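Local coordinates for transcription factor inhibitor I-kappa-B-beta (Mus musculus, PDB 1OY3), which inhibits NF-kappa-B by forming a complex with it and trapping it in the cytoplasm, at residues C[30-34]-C[35-39]; C[83-87]-C[88-92]; C[202-205]-C[206-209]. One frame throughout, in Å; residues are numbered along the deposited sequence.

How the contacts relate
From the N terminus the three contacts follow one another in series, none nesting in or crossing another, and each lies within one unbroken run of chain. Contact 1 closes the turn where helix 22-32 leads into the loop before helix 48-55, at the end of ANK 1. Contact 2 joins helix 81-85 to helix 91-97 within ANK 3, its centre about 24 Å from that of contact 1. Contact 3 links helix 195-201 to helix 205-213 in ANK 5, about 18 Å between centres from contact 2 and on the opposite side of the chain's centre from contact 1. The contacts thus sample the two kinds of connection that build the ankyrin stack.

Contact 1. Residues C[30-34]-C[35-39]; sequences GFSAG and HEYLD
Ser-32, the last residue of helix 22-32, meets the edge of the Tyr-37 ring. Its OG lies close to the ring plane, 3.0 Å from Tyr-37 CD2, while its hydrogen bond runs back to Leu-28 O in the preceding turn of the helix. Tyr-37 reaches this position because its CG stands anti to the backbone N (chi1 -178°), which carries the ring alongside the serine; the ring also packs on Ala-12 and Leu-13 of helix 12-18. Leu-38 packs next to it, CD2 lying 3.9 Å from Ser-32 CB and CD1 4.2 Å from Gly-34 N. These three buried side chains form the tight part of the contact.

The other side is loose. His-35 is exposed, and its imidazole rests against backbone: CD2 is 4.0 Å from Ala-33 O, which lies at the ring edge, and 3.9 Å from Gly-34 C. What holds this side is the main chain, where His-35 N donates to Ser-32 O over 2.7 Å with an N-H...O angle of 158°. Gly-34 occupies the third position of the turn with a positive phi of 87°, a conformation in which a side chain would collide with the carbonyl oxygen of Ala-33. The result is a type II beta turn from Ser-32 to His-35, by which a helix of the ankyrin fold ends and hands the chain over to the loop joining successive repeats.

Contact 2. Residues C[83-87]-C[88-92]; sequences HLACR and VRAHT
Ala-85 and Ala-90 close a tight loop between helix 81-85 and helix 91-97, their CB atoms 4.0 Å apart. Beside this apolar touch, Ala-90 N donates to Ala-85 O over 3.0 Å with an N-H...O angle of 154°, the donor tilted 19° out of the carbonyl plane.

Val-88 lies midway along the connection. Its CB lies against the peptide it follows, 3.5 Å from Arg-87 C. With chi1 at -51°, CG1 stands anti to the carbonyl carbon and lies 3.5 Å from Arg-87 C, with Leu-84 O farther off, whereas CG2 falls between the backbone N and the carbonyl carbon and leans over the helix end, 3.7 Å from Leu-84 O and 3.8 Å from Ala-85 O. The valine thus lies over the last carbonyls of helix 81-85, and it also packs on a basic side chain of another protein chain. Arg-87 NH1 faces an acidic side chain of another protein chain, too far off for more than a long, weak ionic attraction.

Val-88 N makes weak bonds to both Leu-84 O and Ala-85 O. One residue further along each side, a water donates to Cys-86 O and weakly accepts from Arg-89 N, bridging the loop where Arg-89 takes a positive phi; Ala-90 then centres an inverse gamma turn and is the N-cap of helix 91-97. The shape of the connection therefore rests chiefly on main-chain groups: Ala-85 O is gripped by one good and one weak bond, a water serves the next carbonyl, and the side chains add mainly methyl contacts.

Contact 3. Residues C[202-205]-C[206-209]; sequences AQAA and SVLE
Ala-204 and Val-207 touch at the start of helix 205-213, CB to CB at 3.8 Å. CG2 of the valine, turned back beside its own backbone N because CG1 stands anti to that N (chi1 168°), comes within 3.9 Å of Ala-204 CB. Next to this methyl contact, Ala-204 O opens the helical bonding. It lies 2.9 Å from Leu-208 N, which donates in the carbonyl plane, with an N-H...O angle of 155°, and it also receives a weak bond from Val-207 N. Ala-205 O continues the pattern with a 2.8 Å bond from Glu-209 N, here tilted 22° out of the carbonyl plane. Leu-208 CB lies close to both acceptors, 3.3 Å from Ala-205 O and 3.5 Å from Ala-204 O.

Behind this first shell lies the junction of two helices. Ala-204 is the N-cap, and the residue before it, Gln-203, ends helix 195-201 in a Schellman motif with a positive phi, with only residues 202-204 between the two helices. The amide of Gln-203 bonds on both sides of that corner: NE2 bonds to Val-200 O in the helix just finished, and OE1 accepts from Asn-237 N ahead of helix 238-246.

Further out, the first turn is wedged among three helices. Val-207 packs on Ala-171 and Val-174 of helix 171-180 and on Ala-199 of helix 195-201; Leu-208 lies against Leu-196, Ala-199 and Val-200 and also reaches Leu-240. Ala-205 meets Ile-239 and Leu-240. Helix 205-213 accordingly pairs with helix 195-201 in ANK 5 and is flanked by helix 171-180 and helix 238-246, its neighbours in the ankyrin stack.

Contact 1. Residues C[30-34]-C[35-39]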
ATOM      1  N   GLY C  30      -3.138 -33.387  -3.756  1.00 42.23           N
ATOM      2  CA  GLY C  30      -2.765 -34.763  -3.494  1.00 45.91           C
ATOM      3  C   GLY C  30      -1.310 -35.028  -3.825  1.00 48.81           C
ATOM      4  O   GLY C  30      -0.672 -35.887  -3.222  1.00 48.02           O
ATOM      5  N   PHE C  31      -0.782 -34.278  -4.785  1.00 52.03           N
ATOM      6  CA  PHE C  31       0.606 -34.433  -5.197  1.00 54.14           C
ATOM      7  C   PHE C  31       1.410 -33.215  -4.762  1.00 53.17           C
ATOM      8  O   PHE C  31       2.450 -33.337  -4.115  1.00 54.19           O
ATOM      9  CB  PHE C  31       0.682 -34.578  -6.720  1.00 59.05           C
ATOM     10  CG  PHE C  31      -0.198 -35.664  -7.268  1.00 63.73           C
ATOM     11  CD1 PHE C  31       0.105 -37.004  -7.043  1.00 65.86           C
ATOM     12  CD2 PHE C  31      -1.347 -35.345  -7.988  1.00 64.08           C
ATOM     13  CE1 PHE C  31      -0.728 -38.016  -7.524  1.00 68.20           C
ATOM     14  CE2 PHE C  31      -2.187 -36.345  -8.474  1.00 65.87           C
ATOM     15  CZ  PHE C  31      -1.878 -37.684  -8.242  1.00 68.07           C
ATOM     16  N   SER C  32       0.900 -32.043  -5.121  1.00 50.96           N
ATOM     17  CA  SER C  32       1.525 -30.761  -4.819  1.00 47.52           C
ATOM     18  C   SER C  32       2.149 -30.621  -3.431  1.00 46.97           C
ATOM     19  O   SER C  32       3.222 -30.033  -3.290  1.00 48.00           O
ATOM     20  CB  SER C  32       0.503 -29.640  -5.015  1.00 44.32           C
ATOM     21  OG  SER C  32      -0.018 -29.656  -6.327  1.00 45.31           O
ATOM     22  N   ALA C  33       1.478 -31.143  -2.408  1.00 45.89           N
ATOM     23  CA  ALA C  33       1.977 -31.037  -1.040  1.00 44.83           C
ATOM     24  C   ALA C  33       3.498 -31.140  -0.935  1.00 44.94           C
ATOM     25  O   ALA C  33       4.096 -32.132  -1.354  1.00 45.02           O
ATOM     26  CB  ALA C  33       1.325 -32.100  -0.168  1.00 42.25           C
ATOM     27  N   GLY C  34       4.118 -30.100  -0.383  1.00 44.61           N
ATOM     28  CA  GLY C  34       5.561 -30.091  -0.209  1.00 44.26           C
ATOM     29  C   GLY C  34       6.375 -29.590  -1.388  1.00 42.26           C
ATOM     30  O   GLY C  34       7.528 -29.193  -1.226  1.00 44.47           O
ATOM     31  N   HIS C  35       5.780 -29.589  -2.585  1.00 45.00           N
ATOM     32  CA  HIS C  35       6.461 -29.157  -3.800  1.00 45.00           C
ATOM     33  C   HIS C  35       6.504 -27.636  -3.890  1.00 45.00           C
ATOM     34  O   HIS C  35       5.823 -26.928  -3.173  1.00 38.11           O
ATOM     35  CB  HIS C  35       6.309 -30.212  -4.898  1.00 45.00           C
ATOM     36  CG  HIS C  35       7.204 -31.400  -4.722  1.00 45.00           C
ATOM     37  ND1 HIS C  35       8.344 -31.590  -5.473  1.00 45.00           N
ATOM     38  CD2 HIS C  35       7.127 -32.459  -3.882  1.00 45.00           C
ATOM     39  CE1 HIS C  35       8.930 -32.714  -5.106  1.00 45.00           C
ATOM     40  NE2 HIS C  35       8.213 -33.262  -4.140  1.00 45.00           N
ATOM     41  N   GLU C  36       7.298 -27.155  -4.864  1.00 38.53           N
ATOM     42  CA  GLU C  36       7.420 -25.723  -5.115  1.00 41.69           C
ATOM     43  C   GLU C  36       6.244 -25.305  -5.988  1.00 39.95           C
ATOM     44  O   GLU C  36       5.991 -24.119  -6.189  1.00 40.00           O
ATOM     45  CB  GLU C  36       8.730 -25.402  -5.838  1.00 42.28           C
ATOM     46  CG  GLU C  36       9.980 -25.919  -5.143  1.00 51.70           C
ATOM     47  CD  GLU C  36      11.262 -25.383  -5.765  1.00 56.96           C
ATOM     48  OE1 GLU C  36      12.320 -25.446  -5.102  1.00 59.34           O
ATOM     49  OE2 GLU C  36      11.211 -24.892  -6.917  1.00 59.76           O
ATOM     50  N   TYR C  37       5.532 -26.300  -6.504  1.00 39.33           N
ATOM     51  CA  TYR C  37       4.373 -26.070  -7.354  1.00 38.78           C
ATOM     52  C   TYR C  37       3.335 -25.230  -6.613  1.00 35.59           C
ATOM     53  O   TYR C  37       2.633 -24.424  -7.218  1.00 38.71           O
ATOM     54  CB  TYR C  37       3.763 -27.413  -7.759  1.00 41.24           C
ATOM     55  CG  TYR C  37       2.575 -27.322  -8.690  1.00 41.56           C
ATOM     56  CD1 TYR C  37       2.715 -26.850  -9.994  1.00 42.49           C
ATOM     57  CD2 TYR C  37       1.312 -27.742  -8.275  1.00 41.28           C
ATOM     58  CE1 TYR C  37       1.620 -26.805 -10.868  1.00 41.86           C
ATOM     59  CE2 TYR C  37       0.215 -27.701  -9.137  1.00 41.29           C
ATOM     60  CZ  TYR C  37       0.373 -27.234 -10.430  1.00 40.47           C
ATOM     61  OH  TYR C  37      -0.714 -27.208 -11.277  1.00 36.60           O
ATOM     62  N   LEU C  38       3.240 -25.425  -5.302  1.00 32.17           N
ATOM     63  CA  LEU C  38       2.277 -24.676  -4.497  1.00 32.93           C
ATOM     64  C   LEU C  38       2.530 -23.178  -4.508  1.00 29.51           C
ATOM     65  O   LEU C  38       1.591 -22.389  -4.573  1.00 31.94           O
ATOM     66  CB  LEU C  38       2.289 -25.151  -3.041  1.00 34.93           C
ATOM     67  CG  LEU C  38       1.589 -26.459  -2.688  1.00 35.50           C
ATOM     68  CD1 LEU C  38       1.773 -26.748  -1.206  1.00 39.29           C
ATOM     69  CD2 LEU C  38       0.117 -26.350  -3.033  1.00 34.39           C
ATOM     70  N   ASP C  39       3.798 -22.785  -4.458  1.00 22.76           N
ATOM     71  CA  ASP C  39       4.136 -21.366  -4.415  1.00 27.28           C
ATOM     72  C   ASP C  39       4.301 -20.644  -5.747  1.00 24.07           C
ATOM     73  O   ASP C  39       4.694 -19.480  -5.771  1.00 22.86           O
ATOM     74  CB  ASP C  39       5.394 -21.159  -3.565  1.00 27.66           C
ATOM     75  CG  ASP C  39       5.215 -21.643  -2.137  1.00 33.53           C
ATOM     76  OD1 ASP C  39       4.145 -21.367  -1.543  1.00 30.60           O
ATOM     77  OD2 ASP C  39       6.144 -22.294  -1.607  1.00 39.22           O
TER

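Contact 2. Residues C[83-87]-C[88-92]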
ATOM      1  N   HIS C  83      -1.752 -10.081   4.265  1.00 13.67           N
ATOM      2  CA  HIS C  83      -2.013  -8.688   3.889  1.00 13.56           C
ATOM      3  C   HIS C  83      -3.314  -8.571   3.130  1.00 14.30           C
ATOM      4  O   HIS C  83      -4.075  -7.640   3.340  1.00 16.18           O
ATOM      5  CB  HIS C  83      -0.915  -8.122   2.981  1.00 12.27           C
ATOM      6  CG  HIS C  83       0.239  -7.516   3.714  1.00 14.37           C
ATOM      7  ND1 HIS C  83       1.458  -8.145   3.831  1.00 12.34           N
ATOM      8  CD2 HIS C  83       0.362  -6.330   4.354  1.00 15.04           C
ATOM      9  CE1 HIS C  83       2.286  -7.370   4.510  1.00 18.00           C
ATOM     10  NE2 HIS C  83       1.643  -6.264   4.839  1.00 14.73           N
ATOM     11  N   LEU C  84      -3.535  -9.513   2.219  1.00 19.86           N
ATOM     12  CA  LEU C  84      -4.730  -9.528   1.391  1.00 19.99           C
ATOM     13  C   LEU C  84      -5.975  -9.764   2.234  1.00 17.10           C
ATOM     14  O   LEU C  84      -7.015  -9.156   1.995  1.00 19.97           O
ATOM     15  CB  LEU C  84      -4.595 -10.602   0.298  1.00 15.08           C
ATOM     16  CG  LEU C  84      -3.427 -10.368  -0.670  1.00 19.80           C
ATOM     17  CD1 LEU C  84      -3.250 -11.571  -1.597  1.00 21.99           C
ATOM     18  CD2 LEU C  84      -3.693  -9.104  -1.478  1.00 17.35           C
ATOM     19  N   ALA C  85      -5.864 -10.647   3.221  1.00 14.99           N
ATOM     20  CA  ALA C  85      -6.985 -10.938   4.094  1.00 13.16           C
ATOM     21  C   ALA C  85      -7.412  -9.655   4.782  1.00 17.01           C
ATOM     22  O   ALA C  85      -8.606  -9.408   4.953  1.00 15.19           O
ATOM     23  CB  ALA C  85      -6.599 -11.990   5.151  1.00 17.69           C
ATOM     24  N   CYS C  86      -6.436  -8.836   5.160  1.00 16.76           N
ATOM     25  CA  CYS C  86      -6.724  -7.586   5.864  1.00 20.08           C
ATOM     26  C   CYS C  86      -7.313  -6.493   4.993  1.00 17.67           C
ATOM     27  O   CYS C  86      -7.662  -5.431   5.486  1.00 22.66           O
ATOM     28  CB  CYS C  86      -5.461  -7.050   6.530  1.00 16.16           C
ATOM     29  SG  CYS C  86      -4.777  -8.168   7.744  1.00 15.01           S
ATOM     30  N   ARG C  87      -7.425  -6.755   3.701  1.00 20.65           N
ATOM     31  CA  ARG C  87      -7.954  -5.762   2.773  1.00 21.87           C
ATOM     32  C   ARG C  87      -9.403  -6.085   2.457  1.00 18.43           C
ATOM     33  O   ARG C  87     -10.191  -5.203   2.127  1.00 20.18           O
ATOM     34  CB  ARG C  87      -7.144  -5.769   1.473  1.00 26.46           C
ATOM     35  CG  ARG C  87      -5.643  -5.713   1.663  1.00 35.06           C
ATOM     36  CD  ARG C  87      -4.931  -5.854   0.321  1.00 40.75           C
ATOM     37  NE  ARG C  87      -5.130  -4.694  -0.543  1.00 37.94           N
ATOM     38  CZ  ARG C  87      -5.042  -4.727  -1.868  1.00 41.70           C
ATOM     39  NH1 ARG C  87      -4.767  -5.865  -2.490  1.00 43.38           N
ATOM     40  NH2 ARG C  87      -5.212  -3.616  -2.572  1.00 43.07           N
ATOM     41  N   VAL C  88      -9.750  -7.359   2.573  1.00 18.09           N
ATOM     42  CA  VAL C  88     -11.101  -7.808   2.283  1.00 20.03           C
ATOM     43  C   VAL C  88     -11.822  -8.313   3.517  1.00 20.01           C
ATOM     44  O   VAL C  88     -12.795  -9.059   3.405  1.00 15.38           O
ATOM     45  CB  VAL C  88     -11.092  -8.934   1.228  1.00 20.86           C
ATOM     46  CG1 VAL C  88     -10.268  -8.503   0.022  1.00 19.68           C
ATOM     47  CG2 VAL C  88     -10.532 -10.209   1.836  1.00 17.20           C
ATOM     48  N   ARG C  89     -11.352  -7.911   4.695  1.00 22.94           N
ATOM     49  CA  ARG C  89     -11.998  -8.328   5.940  1.00 23.51           C
ATOM     50  C   ARG C  89     -12.204  -9.838   6.056  1.00 22.09           C
ATOM     51  O   ARG C  89     -13.201 -10.284   6.626  1.00 24.37           O
ATOM     52  CB  ARG C  89     -13.353  -7.623   6.078  1.00 30.12           C
ATOM     53  CG  ARG C  89     -13.264  -6.131   6.380  1.00 34.36           C
ATOM     54  CD  ARG C  89     -14.614  -5.438   6.203  1.00 43.16           C
ATOM     55  NE  ARG C  89     -14.793  -4.327   7.137  1.00 49.57           N
ATOM     56  CZ  ARG C  89     -15.292  -4.457   8.365  1.00 52.78           C
ATOM     57  NH1 ARG C  89     -15.667  -5.652   8.809  1.00 54.54           N
ATOM     58  NH2 ARG C  89     -15.419  -3.395   9.150  1.00 55.66           N
ATOM     59  N   ALA C  90     -11.269 -10.619   5.518  1.00 19.79           N
ATOM     60  CA  ALA C  90     -11.348 -12.077   5.593  1.00 18.67           C
ATOM     61  C   ALA C  90     -10.849 -12.537   6.957  1.00 18.53           C
ATOM     62  O   ALA C  90      -9.792 -13.175   7.074  1.00 16.55           O
ATOM     63  CB  ALA C  90     -10.506 -12.711   4.484  1.00 17.77           C
ATOM     64  N   HIS C  91     -11.624 -12.210   7.987  1.00 14.56           N
ATOM     65  CA  HIS C  91     -11.301 -12.549   9.368  1.00 16.03           C
ATOM     66  C   HIS C  91     -10.951 -14.007   9.625  1.00 17.99           C
ATOM     67  O   HIS C  91      -9.940 -14.299  10.288  1.00  9.17           O
ATOM     68  CB  HIS C  91     -12.464 -12.165  10.279  1.00 19.65           C
ATOM     69  CG  HIS C  91     -12.839 -10.723  10.196  1.00 20.26           C
ATOM     70  ND1 HIS C  91     -11.955  -9.709  10.486  1.00 26.42           N
ATOM     71  CD2 HIS C  91     -13.999 -10.122   9.839  1.00 23.44           C
ATOM     72  CE1 HIS C  91     -12.554  -8.544  10.312  1.00 26.12           C
ATOM     73  NE2 HIS C  91     -13.793  -8.767   9.920  1.00 25.87           N
ATOM     74  N   THR C  92     -11.790 -14.919   9.128  1.00 11.58           N
ATOM     75  CA  THR C  92     -11.549 -16.335   9.339  1.00 12.92           C
ATOM     76  C   THR C  92     -10.257 -16.809   8.650  1.00 12.78           C
ATOM     77  O   THR C  92      -9.533 -17.647   9.181  1.00 16.45           O
ATOM     78  CB  THR C  92     -12.767 -17.175   8.877  1.00 15.63           C
ATOM     79  OG1 THR C  92     -13.122 -16.824   7.537  1.00 15.04           O
ATOM     80  CG2 THR C  92     -13.951 -16.920   9.784  1.00 15.80           C
TER
HETATM   81  O   HOH W   1     -10.347  -5.381   5.990  1.00 31.87           O

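Contact 3. Residues C[202-205]-C[206-209]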
ATOM      1  N   ALA C 202      -8.246   7.573   9.812  1.00 26.39           N
ATOM      2  CA  ALA C 202      -9.401   6.772   9.405  1.00 24.27           C
ATOM      3  C   ALA C 202     -10.674   7.164  10.150  1.00 25.65           C
ATOM      4  O   ALA C 202     -11.759   6.675   9.825  1.00 26.68           O
ATOM      5  CB  ALA C 202      -9.109   5.298   9.645  1.00 19.85           C
ATOM      6  N   GLN C 203     -10.529   8.037  11.146  1.00 25.53           N
ATOM      7  CA  GLN C 203     -11.644   8.491  11.976  1.00 28.44           C
ATOM      8  C   GLN C 203     -12.387   7.272  12.540  1.00 28.62           C
ATOM      9  O   GLN C 203     -13.596   7.312  12.763  1.00 29.60           O
ATOM     10  CB  GLN C 203     -12.603   9.376  11.158  1.00 30.51           C
ATOM     11  CG  GLN C 203     -11.962  10.637  10.565  1.00 33.60           C
ATOM     12  CD  GLN C 203     -11.565  11.661  11.619  1.00 39.04           C
ATOM     13  OE1 GLN C 203     -12.410  12.367  12.174  1.00 39.83           O
ATOM     14  NE2 GLN C 203     -10.271  11.741  11.902  1.00 43.91           N
ATOM     15  N   ALA C 204     -11.655   6.181  12.752  1.00 29.03           N
ATOM     16  CA  ALA C 204     -12.249   4.967  13.297  1.00 30.76           C
ATOM     17  C   ALA C 204     -11.994   4.956  14.802  1.00 31.22           C
ATOM     18  O   ALA C 204     -10.992   4.417  15.277  1.00 33.33           O
ATOM     19  CB  ALA C 204     -11.636   3.735  12.632  1.00 25.56           C
ATOM     20  N   ALA C 205     -12.917   5.562  15.540  1.00 29.34           N
ATOM     21  CA  ALA C 205     -12.815   5.671  16.993  1.00 31.04           C
ATOM     22  C   ALA C 205     -12.709   4.341  17.730  1.00 29.42           C
ATOM     23  O   ALA C 205     -11.911   4.212  18.662  1.00 27.33           O
ATOM     24  CB  ALA C 205     -14.004   6.470  17.534  1.00 29.55           C
ATOM     25  N   SER C 206     -13.515   3.362  17.326  1.00 26.98           N
ATOM     26  CA  SER C 206     -13.505   2.055  17.981  1.00 30.30           C
ATOM     27  C   SER C 206     -12.156   1.357  17.793  1.00 26.00           C
ATOM     28  O   SER C 206     -11.679   0.647  18.680  1.00 29.88           O
ATOM     29  CB  SER C 206     -14.628   1.175  17.430  1.00 27.68           C
ATOM     30  OG  SER C 206     -14.272   0.628  16.173  1.00 43.22           O
ATOM     31  N   VAL C 207     -11.543   1.566  16.632  1.00 29.25           N
ATOM     32  CA  VAL C 207     -10.242   0.986  16.337  1.00 23.98           C
ATOM     33  C   VAL C 207      -9.213   1.746  17.168  1.00 21.26           C
ATOM     34  O   VAL C 207      -8.292   1.154  17.737  1.00 19.86           O
ATOM     35  CB  VAL C 207      -9.912   1.106  14.819  1.00 22.60           C
ATOM     36  CG1 VAL C 207      -8.443   0.762  14.557  1.00 19.85           C
ATOM     37  CG2 VAL C 207     -10.812   0.171  14.031  1.00 22.44           C
ATOM     38  N   LEU C 208      -9.379   3.062  17.240  1.00 20.35           N
ATOM     39  CA  LEU C 208      -8.469   3.897  18.020  1.00 26.41           C
ATOM     40  C   LEU C 208      -8.478   3.406  19.465  1.00 24.83           C
ATOM     41  O   LEU C 208      -7.424   3.280  20.108  1.00 22.28           O
ATOM     42  CB  LEU C 208      -8.922   5.359  17.968  1.00 24.06           C
ATOM     43  CG  LEU C 208      -8.157   6.372  18.820  1.00 27.25           C
ATOM     44  CD1 LEU C 208      -6.690   6.407  18.394  1.00 23.80           C
ATOM     45  CD2 LEU C 208      -8.799   7.750  18.665  1.00 22.55           C
ATOM     46  N   GLU C 209      -9.671   3.108  19.967  1.00 25.94           N
ATOM     47  CA  GLU C 209      -9.812   2.627  21.339  1.00 29.39           C
ATOM     48  C   GLU C 209      -9.178   1.262  21.535  1.00 26.76           C
ATOM     49  O   GLU C 209      -8.461   1.050  22.517  1.00 28.64           O
ATOM     50  CB  GLU C 209     -11.282   2.569  21.751  1.00 34.02           C
ATOM     51  CG  GLU C 209     -11.485   1.983  23.144  1.00 42.69           C
ATOM     52  CD  GLU C 209     -12.828   2.341  23.738  1.00 47.26           C
ATOM     53  OE1 GLU C 209     -13.864   1.991  23.132  1.00 46.08           O
ATOM     54  OE2 GLU C 209     -12.843   2.980  24.815  1.00 54.44           O
TER